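Local coordinates for protein hydroquinone dioxygenase small subunit (Pseudomonas sp., PDB 4ZXA) that forms the small, cupin-type subunit of hydroquinone 1,2-dioxygenase, a two-subunit iron-dependent enzyme that probably opens the aromatic ring of hydroquinone, at residues A[69-74]-A[139-144]; A[92-97]-A[120-125]. One frame throughout, in Å; residues are numbered along the deposited sequence.

Contact 1 (A[69-74]-A[139-144]); sequences EGQSPW and RFEASR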
ATOM      1  N   GLU A  69     -14.217 -34.908 -28.523  1.00 36.03           N
ATOM      2  CA  GLU A  69     -13.535 -35.703 -29.534  1.00 36.40           C
ATOM      3  C   GLU A  69     -14.548 -36.584 -30.251  1.00 34.66           C
ATOM      4  O   GLU A  69     -15.128 -37.499 -29.665  1.00 32.44           O
ATOM      5  CB  GLU A  69     -12.439 -36.561 -28.903  1.00 38.21           C
ATOM      6  CG  GLU A  69     -11.630 -37.348 -29.920  1.00 39.62           C
ATOM      7  CD  GLU A  69     -10.525 -38.170 -29.282  1.00 53.66           C
ATOM      8  OE1 GLU A  69     -10.389 -38.115 -28.036  1.00 53.38           O
ATOM      9  OE2 GLU A  69      -9.793 -38.868 -30.024  1.00 55.28           O
ATOM     10  N   GLY A  70     -14.772 -36.303 -31.522  1.00 33.80           N
ATOM     11  CA  GLY A  70     -15.791 -37.031 -32.243  1.00 40.48           C
ATOM     12  C   GLY A  70     -17.175 -36.485 -31.952  1.00 40.27           C
ATOM     13  O   GLY A  70     -17.371 -35.276 -31.851  1.00 39.55           O
ATOM     14  N   GLN A  71     -18.142 -37.382 -31.815  1.00 40.25           N
ATOM     15  CA  GLN A  71     -19.528 -36.971 -31.675  1.00 35.79           C
ATOM     16  C   GLN A  71     -20.073 -37.478 -30.356  1.00 40.59           C
ATOM     17  O   GLN A  71     -19.944 -38.663 -30.058  1.00 43.50           O
ATOM     18  CB  GLN A  71     -20.342 -37.545 -32.815  1.00 30.96           C
ATOM     19  CG  GLN A  71     -21.760 -37.058 -32.895  1.00 40.58           C
ATOM     20  CD  GLN A  71     -22.594 -37.950 -33.798  1.00 44.34           C
ATOM     21  OE1 GLN A  71     -22.664 -39.165 -33.586  1.00 37.70           O
ATOM     22  NE2 GLN A  71     -23.217 -37.357 -34.818  1.00 37.12           N
ATOM     23  N   SER A  72     -20.663 -36.584 -29.561  1.00 38.97           N
ATOM     24  CA  SER A  72     -21.261 -36.973 -28.279  1.00 36.12           C
ATOM     25  C   SER A  72     -22.619 -37.651 -28.468  1.00 34.76           C
ATOM     26  O   SER A  72     -23.205 -37.593 -29.550  1.00 29.42           O
ATOM     27  CB  SER A  72     -21.458 -35.746 -27.383  1.00 34.24           C
ATOM     28  OG  SER A  72     -22.612 -35.009 -27.784  1.00 29.66           O
ATOM     29  N   PRO A  73     -23.114 -38.304 -27.407  1.00 31.22           N
ATOM     30  CA  PRO A  73     -24.515 -38.734 -27.323  1.00 33.38           C
ATOM     31  C   PRO A  73     -25.428 -37.516 -27.306  1.00 34.15           C
ATOM     32  O   PRO A  73     -24.967 -36.434 -26.921  1.00 30.34           O
ATOM     33  CB  PRO A  73     -24.591 -39.430 -25.958  1.00 31.07           C
ATOM     34  CG  PRO A  73     -23.201 -39.846 -25.654  1.00 37.28           C
ATOM     35  CD  PRO A  73     -22.301 -38.816 -26.292  1.00 32.46           C
ATOM     36  N   TRP A  74     -26.684 -37.677 -27.719  1.00 26.82           N
ATOM     37  CA  TRP A  74     -27.678 -36.633 -27.485  1.00 35.39           C
ATOM     38  C   TRP A  74     -27.913 -36.434 -25.974  1.00 34.87           C
ATOM     39  O   TRP A  74     -28.175 -37.394 -25.230  1.00 31.14           O
ATOM     40  CB  TRP A  74     -29.011 -36.950 -28.162  1.00 30.06           C
ATOM     41  CG  TRP A  74     -29.057 -36.793 -29.647  1.00 37.26           C
ATOM     42  CD1 TRP A  74     -29.034 -37.798 -30.581  1.00 36.63           C
ATOM     43  CD2 TRP A  74     -29.178 -35.563 -30.386  1.00 38.69           C
ATOM     44  NE1 TRP A  74     -29.127 -37.267 -31.847  1.00 34.03           N
ATOM     45  CE2 TRP A  74     -29.220 -35.903 -31.758  1.00 37.68           C
ATOM     46  CE3 TRP A  74     -29.248 -34.213 -30.024  1.00 33.32           C
ATOM     47  CZ2 TRP A  74     -29.330 -34.941 -32.764  1.00 37.11           C
ATOM     48  CZ3 TRP A  74     -29.360 -33.259 -31.027  1.00 36.69           C
ATOM     49  CH2 TRP A  74     -29.398 -33.627 -32.380  1.00 41.48           C
ATOM     50  N   ARG A 139     -26.264 -32.047 -29.191  1.00 34.23           N
ATOM     51  CA  ARG A 139     -25.198 -32.995 -29.515  1.00 33.19           C
ATOM     52  C   ARG A 139     -23.930 -32.251 -29.931  1.00 30.61           C
ATOM     53  O   ARG A 139     -23.999 -31.242 -30.636  1.00 28.35           O
ATOM     54  CB  ARG A 139     -25.663 -33.939 -30.634  1.00 38.14           C
ATOM     55  CG  ARG A 139     -24.747 -35.135 -30.900  1.00 41.87           C
ATOM     56  CD  ARG A 139     -25.446 -36.215 -31.721  1.00 38.26           C
ATOM     57  NE  ARG A 139     -25.773 -35.764 -33.075  1.00 49.48           N
ATOM     58  CZ  ARG A 139     -26.164 -36.575 -34.062  1.00 49.40           C
ATOM     59  NH1 ARG A 139     -26.278 -37.884 -33.849  1.00 43.35           N
ATOM     60  NH2 ARG A 139     -26.439 -36.080 -35.263  1.00 40.31           N
ATOM     61  N   PHE A 140     -22.785 -32.749 -29.472  1.00 28.90           N
ATOM     62  CA  PHE A 140     -21.485 -32.138 -29.736  1.00 30.31           C
ATOM     63  C   PHE A 140     -20.725 -32.841 -30.874  1.00 40.88           C
ATOM     64  O   PHE A 140     -20.602 -34.073 -30.884  1.00 39.21           O
ATOM     65  CB  PHE A 140     -20.627 -32.196 -28.470  1.00 31.73           C
ATOM     66  CG  PHE A 140     -21.152 -31.367 -27.317  1.00 35.44           C
ATOM     67  CD1 PHE A 140     -21.510 -30.041 -27.491  1.00 37.34           C
ATOM     68  CD2 PHE A 140     -21.268 -31.920 -26.049  1.00 36.23           C
ATOM     69  CE1 PHE A 140     -21.976 -29.288 -26.424  1.00 37.40           C
ATOM     70  CE2 PHE A 140     -21.738 -31.172 -24.981  1.00 30.89           C
ATOM     71  CZ  PHE A 140     -22.090 -29.860 -25.168  1.00 31.15           C
ATOM     72  N   GLU A 141     -20.202 -32.048 -31.812  1.00 41.92           N
ATOM     73  CA  GLU A 141     -19.381 -32.533 -32.927  1.00 40.47           C
ATOM     74  C   GLU A 141     -17.982 -31.931 -32.880  1.00 39.61           C
ATOM     75  O   GLU A 141     -17.838 -30.714 -32.926  1.00 39.25           O
ATOM     76  CB  GLU A 141     -19.988 -32.097 -34.259  1.00 40.85           C
ATOM     77  CG  GLU A 141     -21.330 -32.693 -34.582  1.00 55.69           C
ATOM     78  CD  GLU A 141     -21.244 -34.177 -34.858  1.00 57.81           C
ATOM     79  OE1 GLU A 141     -20.109 -34.723 -34.869  1.00 53.33           O
ATOM     80  OE2 GLU A 141     -22.319 -34.786 -35.052  1.00 54.61           O
ATOM     81  N   ALA A 142     -16.951 -32.765 -32.846  1.00 36.98           N
ATOM     82  CA  ALA A 142     -15.586 -32.256 -32.785  1.00 39.56           C
ATOM     83  C   ALA A 142     -14.635 -33.032 -33.699  1.00 48.14           C
ATOM     84  O   ALA A 142     -14.368 -34.216 -33.467  1.00 52.74           O
ATOM     85  CB  ALA A 142     -15.078 -32.278 -31.345  1.00 32.05           C
ATOM     86  N   SER A 143     -14.116 -32.359 -34.724  1.00 43.75           N
ATOM     87  CA  SER A 143     -13.178 -32.977 -35.662  1.00 53.18           C
ATOM     88  C   SER A 143     -11.835 -33.186 -34.991  1.00 52.78           C
ATOM     89  O   SER A 143     -11.164 -34.199 -35.217  1.00 52.66           O
ATOM     90  CB  SER A 143     -12.983 -32.100 -36.903  1.00 46.49           C
ATOM     91  OG  SER A 143     -14.225 -31.798 -37.507  1.00 50.36           O
ATOM     92  N   ARG A 144     -11.444 -32.211 -34.174  1.00 53.55           N
ATOM     93  CA  ARG A 144     -10.169 -32.256 -33.463  1.00 47.75           C
ATOM     94  C   ARG A 144     -10.396 -32.175 -31.966  1.00 42.84           C
ATOM     95  O   ARG A 144     -11.377 -31.592 -31.515  1.00 40.04           O
ATOM     96  CB  ARG A 144      -9.258 -31.117 -33.920  1.00 50.08           C
ATOM     97  CG  ARG A 144      -9.026 -31.099 -35.430  1.00 71.76           C
ATOM     98  CD  ARG A 144      -7.806 -30.263 -35.830  1.00 71.39           C
ATOM     99  NE  ARG A 144      -7.671 -30.188 -37.285  1.00 74.01           N
ATOM    100  CZ  ARG A 144      -8.519 -29.536 -38.079  1.00 79.87           C
ATOM    101  NH1 ARG A 144      -9.566 -28.904 -37.555  1.00 75.36           N
ATOM    102  NH2 ARG A 144      -8.327 -29.516 -39.397  1.00 68.79           N
TER
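R139 starts out with CG anti to the backbone N and bends at its third torsion (chi3 65°), which turns NE, while Q71 sets its own CG anti to N (chi1 -173°) and continues extended, carrying NE2 over the guanidinium. The segments pair antiparallel in an antiparallel sheet of the cupin fold. G70 and A142 form a hydrogen-bonded pair just where the chain corners out of the other sheet, and at the backbone angles of G70 a CB would press against the carbonyl O of E69. Q71 NE2 sits over the centre of the guanidinium, 3.1 Å from R139 CZ, with the amide and guanidinium planes only 20° apart. One of its N-H bonds, near the amide plane, reaches E141 OE2 on the syn side at 2.7 Å. W74 NE1 takes the opposite face of the guanidinium, toward the rim, and R139 CB lies over the six-membered ring of W74, 3.8 Å from its centroid. An alanine in place of W74 would probably strip the indole from that face of the guanidinium and from CB, leaving the arginine, still salt-bridged to E93, freer to turn. Beyond Q71 the ladder changes character: S72 N still bonds F140 O, but a hydroxyl replaces the carbonyl as acceptor for the return bond. S72 OG receives F140 N at 2.8 Å and passes its own hydrogen to P73 O, 2.9 Å away.

Contact 2 (A[92-97]-A[120-125]); sequences VEFLKL and GYVLLK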
ATOM      1  N   VAL A  92     -22.456 -27.734 -32.255  1.00 29.91           N
ATOM      2  CA  VAL A  92     -23.510 -28.168 -31.343  1.00 31.42           C
ATOM      3  C   VAL A  92     -24.842 -28.231 -32.095  1.00 33.02           C
ATOM      4  O   VAL A  92     -25.323 -27.204 -32.585  1.00 32.70           O
ATOM      5  CB  VAL A  92     -23.619 -27.226 -30.092  1.00 34.19           C
ATOM      6  CG1 VAL A  92     -24.612 -27.777 -29.069  1.00 27.65           C
ATOM      7  CG2 VAL A  92     -22.249 -27.019 -29.439  1.00 29.43           C
ATOM      8  N   GLU A  93     -25.420 -29.432 -32.191  1.00 31.07           N
ATOM      9  CA  GLU A  93     -26.704 -29.637 -32.870  1.00 38.46           C
ATOM     10  C   GLU A  93     -27.860 -29.552 -31.884  1.00 39.02           C
ATOM     11  O   GLU A  93     -27.784 -30.122 -30.795  1.00 38.79           O
ATOM     12  CB  GLU A  93     -26.766 -31.020 -33.506  1.00 40.92           C
ATOM     13  CG  GLU A  93     -25.929 -31.221 -34.744  1.00 52.59           C
ATOM     14  CD  GLU A  93     -25.715 -32.703 -35.054  1.00 53.75           C
ATOM     15  OE1 GLU A  93     -26.714 -33.448 -35.194  1.00 48.18           O
ATOM     16  OE2 GLU A  93     -24.541 -33.122 -35.139  1.00 57.92           O
ATOM     17  N   PHE A  94     -28.949 -28.898 -32.284  1.00 36.96           N
ATOM     18  CA  PHE A  94     -30.090 -28.697 -31.391  1.00 35.99           C
ATOM     19  C   PHE A  94     -31.402 -29.252 -31.936  1.00 36.43           C
ATOM     20  O   PHE A  94     -31.831 -28.891 -33.032  1.00 42.09           O
ATOM     21  CB  PHE A  94     -30.283 -27.200 -31.098  1.00 40.76           C
ATOM     22  CG  PHE A  94     -29.176 -26.583 -30.291  1.00 33.32           C
ATOM     23  CD1 PHE A  94     -29.223 -26.591 -28.904  1.00 31.91           C
ATOM     24  CD2 PHE A  94     -28.097 -25.988 -30.919  1.00 31.92           C
ATOM     25  CE1 PHE A  94     -28.200 -26.013 -28.152  1.00 29.98           C
ATOM     26  CE2 PHE A  94     -27.068 -25.413 -30.182  1.00 36.73           C
ATOM     27  CZ  PHE A  94     -27.118 -25.424 -28.797  1.00 35.18           C
ATOM     28  N   LEU A  95     -32.047 -30.108 -31.149  1.00 37.07           N
ATOM     29  CA  LEU A  95     -33.406 -30.566 -31.426  1.00 37.37           C
ATOM     30  C   LEU A  95     -34.394 -30.034 -30.392  1.00 42.80           C
ATOM     31  O   LEU A  95     -34.151 -30.154 -29.186  1.00 40.31           O
ATOM     32  CB  LEU A  95     -33.457 -32.083 -31.353  1.00 44.05           C
ATOM     33  CG  LEU A  95     -32.983 -32.849 -32.570  1.00 40.32           C
ATOM     34  CD1 LEU A  95     -32.986 -34.323 -32.229  1.00 43.94           C
ATOM     35  CD2 LEU A  95     -33.916 -32.528 -33.719  1.00 40.65           C
ATOM     36  N   LYS A  96     -35.510 -29.467 -30.853  1.00 40.51           N
ATOM     37  CA  LYS A  96     -36.605 -29.120 -29.951  1.00 39.88           C
ATOM     38  C   LYS A  96     -37.504 -30.323 -29.711  1.00 35.94           C
ATOM     39  O   LYS A  96     -38.362 -30.633 -30.535  1.00 40.86           O
ATOM     40  CB  LYS A  96     -37.449 -27.965 -30.490  1.00 42.15           C
ATOM     41  CG  LYS A  96     -38.511 -27.495 -29.488  1.00 33.05           C
ATOM     42  CD  LYS A  96     -39.408 -26.420 -30.073  1.00 33.57           C
ATOM     43  CE  LYS A  96     -39.475 -25.201 -29.165  1.00 53.21           C
ATOM     44  NZ  LYS A  96     -40.325 -24.127 -29.751  1.00 57.13           N
ATOM     45  N   LEU A  97     -37.304 -30.989 -28.578  1.00 36.60           N
ATOM     46  CA  LEU A  97     -38.058 -32.197 -28.250  1.00 40.51           C
ATOM     47  C   LEU A  97     -39.579 -31.995 -28.260  1.00 44.64           C
ATOM     48  O   LEU A  97     -40.075 -30.971 -27.791  1.00 39.46           O
ATOM     49  CB  LEU A  97     -37.617 -32.740 -26.895  1.00 35.95           C
ATOM     50  CG  LEU A  97     -36.191 -33.270 -26.813  1.00 34.21           C
ATOM     51  CD1 LEU A  97     -35.868 -33.654 -25.390  1.00 34.05           C
ATOM     52  CD2 LEU A  97     -36.054 -34.478 -27.717  1.00 38.86           C
ATOM     53  N   GLY A 120     -31.362 -26.332 -35.576  1.00 38.11           N
ATOM     54  CA  GLY A 120     -30.165 -25.825 -36.224  1.00 40.11           C
ATOM     55  C   GLY A 120     -28.920 -26.196 -35.444  1.00 39.61           C
ATOM     56  O   GLY A 120     -28.907 -27.161 -34.670  1.00 37.97           O
ATOM     57  N   TYR A 121     -27.861 -25.426 -35.636  1.00 39.31           N
ATOM     58  CA  TYR A 121     -26.625 -25.696 -34.920  1.00 36.00           C
ATOM     59  C   TYR A 121     -25.812 -24.439 -34.706  1.00 35.64           C
ATOM     60  O   TYR A 121     -26.061 -23.391 -35.315  1.00 31.21           O
ATOM     61  CB  TYR A 121     -25.771 -26.727 -35.663  1.00 38.30           C
ATOM     62  CG  TYR A 121     -25.307 -26.255 -37.020  1.00 43.53           C
ATOM     63  CD1 TYR A 121     -26.083 -26.475 -38.152  1.00 46.78           C
ATOM     64  CD2 TYR A 121     -24.098 -25.583 -37.175  1.00 46.60           C
ATOM     65  CE1 TYR A 121     -25.670 -26.050 -39.399  1.00 48.13           C
ATOM     66  CE2 TYR A 121     -23.676 -25.151 -38.425  1.00 47.00           C
ATOM     67  CZ  TYR A 121     -24.470 -25.389 -39.532  1.00 49.41           C
ATOM     68  OH  TYR A 121     -24.081 -24.969 -40.781  1.00 50.68           O
ATOM     69  N   VAL A 122     -24.827 -24.572 -33.827  1.00 33.96           N
ATOM     70  CA  VAL A 122     -23.912 -23.500 -33.515  1.00 33.38           C
ATOM     71  C   VAL A 122     -22.488 -24.015 -33.701  1.00 34.06           C
ATOM     72  O   VAL A 122     -22.198 -25.191 -33.467  1.00 31.93           O
ATOM     73  CB  VAL A 122     -24.112 -23.011 -32.055  1.00 29.99           C
ATOM     74  CG1 VAL A 122     -23.055 -21.992 -31.685  1.00 31.86           C
ATOM     75  CG2 VAL A 122     -25.503 -22.428 -31.881  1.00 30.68           C
ATOM     76  N   LEU A 123     -21.598 -23.123 -34.113  1.00 32.58           N
ATOM     77  CA  LEU A 123     -20.199 -23.470 -34.280  1.00 31.91           C
ATOM     78  C   LEU A 123     -19.311 -22.718 -33.308  1.00 31.61           C
ATOM     79  O   LEU A 123     -19.015 -21.550 -33.504  1.00 31.24           O
ATOM     80  CB  LEU A 123     -19.771 -23.181 -35.707  1.00 38.14           C
ATOM     81  CG  LEU A 123     -19.481 -24.477 -36.436  1.00 44.59           C
ATOM     82  CD1 LEU A 123     -19.631 -24.303 -37.951  1.00 42.40           C
ATOM     83  CD2 LEU A 123     -18.072 -24.901 -36.013  1.00 41.44           C
ATOM     84  N   LEU A 124     -18.882 -23.405 -32.261  1.00 33.14           N
ATOM     85  CA  LEU A 124     -18.143 -22.766 -31.177  1.00 37.16           C
ATOM     86  C   LEU A 124     -16.638 -22.950 -31.320  1.00 38.72           C
ATOM     87  O   LEU A 124     -16.134 -24.078 -31.400  1.00 35.81           O
ATOM     88  CB  LEU A 124     -18.585 -23.330 -29.816  1.00 25.82           C
ATOM     89  CG  LEU A 124     -20.061 -23.173 -29.444  1.00 36.96           C
ATOM     90  CD1 LEU A 124     -20.381 -23.910 -28.134  1.00 33.20           C
ATOM     91  CD2 LEU A 124     -20.457 -21.696 -29.351  1.00 29.44           C
ATOM     92  N   LYS A 125     -15.917 -21.837 -31.338  1.00 33.54           N
ATOM     93  CA  LYS A 125     -14.471 -21.894 -31.225  1.00 35.69           C
ATOM     94  C   LYS A 125     -14.100 -21.450 -29.817  1.00 32.83           C
ATOM     95  O   LYS A 125     -14.964 -21.018 -29.061  1.00 31.84           O
ATOM     96  CB  LYS A 125     -13.813 -21.002 -32.275  1.00 40.05           C
ATOM     97  CG  LYS A 125     -14.078 -21.432 -33.711  1.00 41.78           C
ATOM     98  CD  LYS A 125     -13.649 -20.354 -34.709  1.00 50.48           C
ATOM     99  CE  LYS A 125     -13.578 -20.919 -36.128  1.00 49.59           C
ATOM    100  NZ  LYS A 125     -13.915 -19.896 -37.159  1.00 47.62           N
TER
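V92 and V122 face each other as a hydrogen-bonded pair of an antiparallel ladder, with V92 N 2.8 Å from V122 O and V122 N 3.0 Å from V92 O. Two residues on, F94 N reaches G120 O at 3.0 Å. Between these pairs, E93 and Y121 form the non-hydrogen-bonded pair, where Y121 CA makes a bent CA-H...O contact with V92 O, 3.1 Å away. The buried side of the ladder is apolar. V92 CG2 touches L124 CD1 at 3.9 Å, and F94 CE2 meets V122 CG2 at 3.8 Å, the methyl arriving obliquely to the ring. The edge of the F94 ring comes near G120 O; at the backbone angles of G120 a CB would press on the carbonyl O of M119. On the other side, Y121 CB is 3.1 Å from V92 O. The first torsion of Y121 sets CG between the backbone N and the carbonyl carbon (chi1 63°), and the end of the side chain leads away from strand 92-97.

Further out, E93 is held by two arginines, R91 at OE2 and R139 at OE1, and R91 also makes a cation-pi contact with the Y121 ring. F140 packs on V92, and Y138 and P133 on F94. Strand 116-125 is outermost within its chain, yet Y121, V122 and L123 pair antiparallel with a strand of the large subunit, whose H205 meets the Y121 ring and whose L214 and A216 pack on F94 and V122. The chemistry implies a two-sided seam, hydrocarbon on one side and arginine-held on the other, with the sheet running on into the large subunit.

Contacts 1 and 2 lie in one antiparallel sheet, their centres about 11 Å apart, with strands 136-142 and 89-97 as the neighbours that join them. These strands run 71-76, 136-142, 89-97, 116-125 across the sheet. Along the chain, 92-97 and 120-125 both fall between 69-74 and 139-144, so contact 2 comes within the chain interval between the two segments of contact 1. Side chains meet across the shared boundary: W74 CH2 packs on L95 CD1 at 3.7 Å, and E141 OE2 lies 2.8 Å from E93 OE2, a closeness that may mean a shared proton. Contact 1 thus ties the sheet to the corner leading to the other sheet, whereas contact 2 faces the large subunit.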